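Secretion activator protein, hypothetical (Brucella abortus bv. 1 str. 9-941, PDB 7DNP) is an autolysin of the type IV secretion system, probably a muramidase of glycosyl hydrolase family 108 that cleaves peptidoglycan glycan strands. Local coordinates at residues 66-69 against 70-74. Numbering follows the deposited sequence.
Sequences RENY and WNKVA. With H9U ((2R)-2-[[(2S)-2-[[(2R)-2-[(2R,3S,4R,5R,6S)-5-acetamido-3-[(2S,3R,4R,5S,6R)-3-acetamido-6-(hydroxymethyl)-4,5-bis(oxidanyl)oxan-2-yl]oxy-2-(hydroxymethyl)-6-oxidanyl-oxan-4-yl]oxypropanoyl]amino]propanoyl]amino]pentanedioic acid), chain B.
Asn71 N reaches back five residues to Arg66 O (2.9 Å), the widened, pi-type turn near the end of helix 58-70. Val73 N to Tyr69 O is a weak bond, and a Schellman motif closes the helix: Ala74, C-prime residue at positive phi, bonds Asn71 O through its N, and the next residue's N bonds Trp70 O. Two polar pairs run alongside. Glu67, bent at chi2 (-60°), brings OE1 within 3.0 Å of Asn71 ND2 in a weak bond, carboxylate and amide planes 70° apart; its OE2 takes Arg66 NE (3.1 Å) and NH2 in a salt bridge, while NH1 pairs with Asp63. One residue on, Lys72 NZ meets Asn68 OD1 at 3.0 Å from above the carbonyl plane. Tyr69 points its hydroxyl at the ligand: OH and O06 of H9U, in the ring plane, form a very short hydrogen bond (2.5 Å), and Thr39 bonds that OH, so this helix end of the glycosyl hydrolase 108 region contributes to the peptidoglycan-fragment pocket. Trp70, with CG anti to its N (chi1 179°), turns to Phe6 of helix 5-17 and Leu87 of helix 82-93, its NE1 held by Asp76, whereas Val73 packs between helices 82-93 and 95-106.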
loop_
_atom_site.group_PDB
_atom_site.type_symbol
_atom_site.label_atom_id
_atom_site.label_comp_id
_atom_site.label_asym_id
_atom_site.label_seq_id
_atom_site.Cartn_x
_atom_site.Cartn_y
_atom_site.Cartn_z
ATOM N N ARG A 66 0.989 6.117 8.466
ATOM C CA ARG A 66 2.396 6.514 8.533
ATOM C C ARG A 66 3.250 5.422 9.173
ATOM O O ARG A 66 4.260 4.996 8.602
ATOM C CB ARG A 66 2.538 7.831 9.303
ATOM C CG ARG A 66 3.901 8.531 9.143
ATOM C CD ARG A 66 4.080 9.682 10.144
ATOM N NE ARG A 66 3.937 9.215 11.523
ATOM C CZ ARG A 66 2.901 9.499 12.308
ATOM N NH1 ARG A 66 1.914 10.266 11.862
ATOM N NH2 ARG A 66 2.853 9.014 13.542
ATOM N N GLU A 67 2.853 4.951 10.359
ATOM C CA GLU A 67 3.676 4.015 11.120
ATOM C C GLU A 67 3.562 2.583 10.612
ATOM O O GLU A 67 4.561 1.855 10.568
ATOM C CB GLU A 67 3.288 4.052 12.599
ATOM C CG GLU A 67 3.548 5.377 13.288
ATOM C CD GLU A 67 5.007 5.767 13.248
ATOM O OE1 GLU A 67 5.867 4.855 13.251
ATOM O OE2 GLU A 67 5.294 6.984 13.212
ATOM N N ASN A 68 2.360 2.142 10.261
ATOM C CA ASN A 68 2.142 0.731 9.986
ATOM C C ASN A 68 2.113 0.403 8.505
ATOM O O ASN A 68 1.937 -0.766 8.149
ATOM C CB ASN A 68 0.852 0.264 10.662
ATOM C CG ASN A 68 1.067 -0.060 12.128
ATOM O OD1 ASN A 68 2.175 0.093 12.647
ATOM N ND2 ASN A 68 0.021 -0.519 12.799
ATOM N N TYR A 69 2.293 1.391 7.633
ATOM C CA TYR A 69 2.309 1.099 6.208
ATOM C C TYR A 69 3.506 1.774 5.555
ATOM O O TYR A 69 4.425 1.088 5.100
ATOM C CB TYR A 69 0.975 1.512 5.573
ATOM C CG TYR A 69 -0.147 0.613 6.049
ATOM C CD1 TYR A 69 -0.402 -0.601 5.421
ATOM C CD2 TYR A 69 -0.915 0.949 7.159
ATOM C CE1 TYR A 69 -1.407 -1.440 5.867
ATOM C CE2 TYR A 69 -1.923 0.113 7.613
ATOM C CZ TYR A 69 -2.162 -1.079 6.965
ATOM O OH TYR A 69 -3.161 -1.913 7.410
ATOM N N TRP A 70 3.522 3.110 5.547
ATOM C CA TRP A 70 4.646 3.856 4.985
ATOM C C TRP A 70 5.974 3.442 5.619
ATOM O O TRP A 70 6.935 3.110 4.913
ATOM C CB TRP A 70 4.404 5.358 5.162
ATOM C CG TRP A 70 5.506 6.239 4.648
ATOM C CD1 TRP A 70 6.440 6.897 5.390
ATOM C CD2 TRP A 70 5.777 6.567 3.279
ATOM N NE1 TRP A 70 7.279 7.613 4.570
ATOM C CE2 TRP A 70 6.892 7.427 3.269
ATOM C CE3 TRP A 70 5.188 6.211 2.061
ATOM C CZ2 TRP A 70 7.430 7.939 2.089
ATOM C CZ3 TRP A 70 5.726 6.723 0.890
ATOM C CH2 TRP A 70 6.833 7.575 0.913
ATOM N N ASN A 71 6.052 3.452 6.955
ATOM C CA ASN A 71 7.309 3.096 7.612
ATOM C C ASN A 71 7.639 1.615 7.455
ATOM O O ASN A 71 8.819 1.251 7.408
ATOM C CB ASN A 71 7.264 3.472 9.096
ATOM C CG ASN A 71 7.421 4.965 9.324
ATOM O OD1 ASN A 71 7.855 5.699 8.434
ATOM N ND2 ASN A 71 7.072 5.421 10.519
ATOM N N LYS A 72 6.630 0.747 7.369
ATOM C CA LYS A 72 6.890 -0.685 7.244
ATOM C C LYS A 72 7.322 -1.098 5.841
ATOM O O LYS A 72 7.739 -2.245 5.651
ATOM C CB LYS A 72 5.652 -1.482 7.668
ATOM C CG LYS A 72 5.317 -1.307 9.140
ATOM C CD LYS A 72 4.958 -2.624 9.811
ATOM C CE LYS A 72 5.107 -2.516 11.332
ATOM N NZ LYS A 72 3.798 -2.331 12.028
ATOM N N VAL A 73 7.226 -0.209 4.858
ATOM C CA VAL A 73 7.820 -0.431 3.547
ATOM C C VAL A 73 9.013 0.492 3.316
ATOM O O VAL A 73 9.492 0.610 2.180
ATOM C CB VAL A 73 6.775 -0.285 2.428
ATOM C CG1 VAL A 73 5.612 -1.245 2.664
ATOM C CG2 VAL A 73 6.279 1.155 2.332
ATOM N N ALA A 74 9.501 1.149 4.373
ATOM C CA ALA A 74 10.649 2.057 4.316
ATOM C C ALA A 74 10.460 3.116 3.234
ATOM O O ALA A 74 11.354 3.381 2.425
ATOM C CB ALA A 74 11.954 1.284 4.106
HETATM C C22 H9U B . -8.105 -3.563 2.433
HETATM C C24 H9U B . -9.773 -4.083 0.716
HETATM C C26 H9U B . -8.615 -2.108 2.441
HETATM C C28 H9U B . -10.350 -2.663 0.829
HETATM C C23 H9U B . -9.141 -4.519 1.979
HETATM C C25 H9U B . -6.396 -4.419 3.825
HETATM C C27 H9U B . -5.657 -3.909 5.087
HETATM C C29 H9U B . -4.340 -4.570 5.234
HETATM C C30 H9U B . -4.440 -6.041 5.181
HETATM C C31 H9U B . -5.108 -6.467 3.866
HETATM C C32 H9U B . -9.192 -7.003 1.853
HETATM C C33 H9U B . -7.469 -1.158 2.599
HETATM C C34 H9U B . -5.170 -7.961 3.754
HETATM C C35 H9U B . -10.896 -5.517 -1.047
HETATM C C36 H9U B . -8.599 -7.922 0.791
HETATM C C37 H9U B . -5.817 -1.430 5.922
HETATM C C38 H9U B . -9.088 -7.636 3.231
HETATM C C39 H9U B . -6.856 -8.297 -1.000
HETATM C C40 H9U B . -12.032 -6.429 -1.501
HETATM C C41 H9U B . -5.483 0.029 5.616
HETATM C C42 H9U B . -5.851 -9.192 -0.285
HETATM C C43 H9U B . -5.405 -11.347 0.996
HETATM C C44 H9U B . -6.127 -7.447 -2.023
HETATM C C45 H9U B . -5.542 -11.108 2.493
HETATM C C46 H9U B . -5.776 -12.796 0.713
HETATM C C47 H9U B . -4.558 -13.712 0.829
HETATM C C48 H9U B . -4.913 -15.158 0.497
HETATM N N18 H9U B . -10.893 -4.976 0.290
HETATM N N19 H9U B . -5.415 -2.437 4.949
HETATM N N20 H9U B . -7.448 -7.444 0.017
HETATM N N21 H9U B . -6.318 -10.458 0.289
HETATM O O01 H9U B . -7.688 -3.923 3.770
HETATM O O02 H9U B . -9.309 -1.712 1.210
HETATM O O03 H9U B . -6.452 -5.890 3.791
HETATM O O04 H9U B . -8.437 -5.812 1.783
HETATM O O05 H9U B . -11.328 -2.644 1.788
HETATM O O06 H9U B . -3.695 -4.162 6.500
HETATM O O07 H9U B . -3.126 -6.624 5.252
HETATM O O08 H9U B . -7.995 0.136 2.472
HETATM O O09 H9U B . -5.931 -8.474 4.812
HETATM O O10 H9U B . -10.016 -5.256 -1.799
HETATM O O11 H9U B . -9.060 -8.993 0.589
HETATM O O12 H9U B . -6.383 -1.711 6.931
HETATM O O13 H9U B . -4.718 -8.844 -0.194
HETATM O O14 H9U B . -4.529 -11.209 3.237
HETATM O O15 H9U B . -6.667 -10.814 2.980
HETATM O O16 H9U B . -6.093 -15.448 0.160
HETATM O O17 H9U B . -4.026 -16.052 0.565
#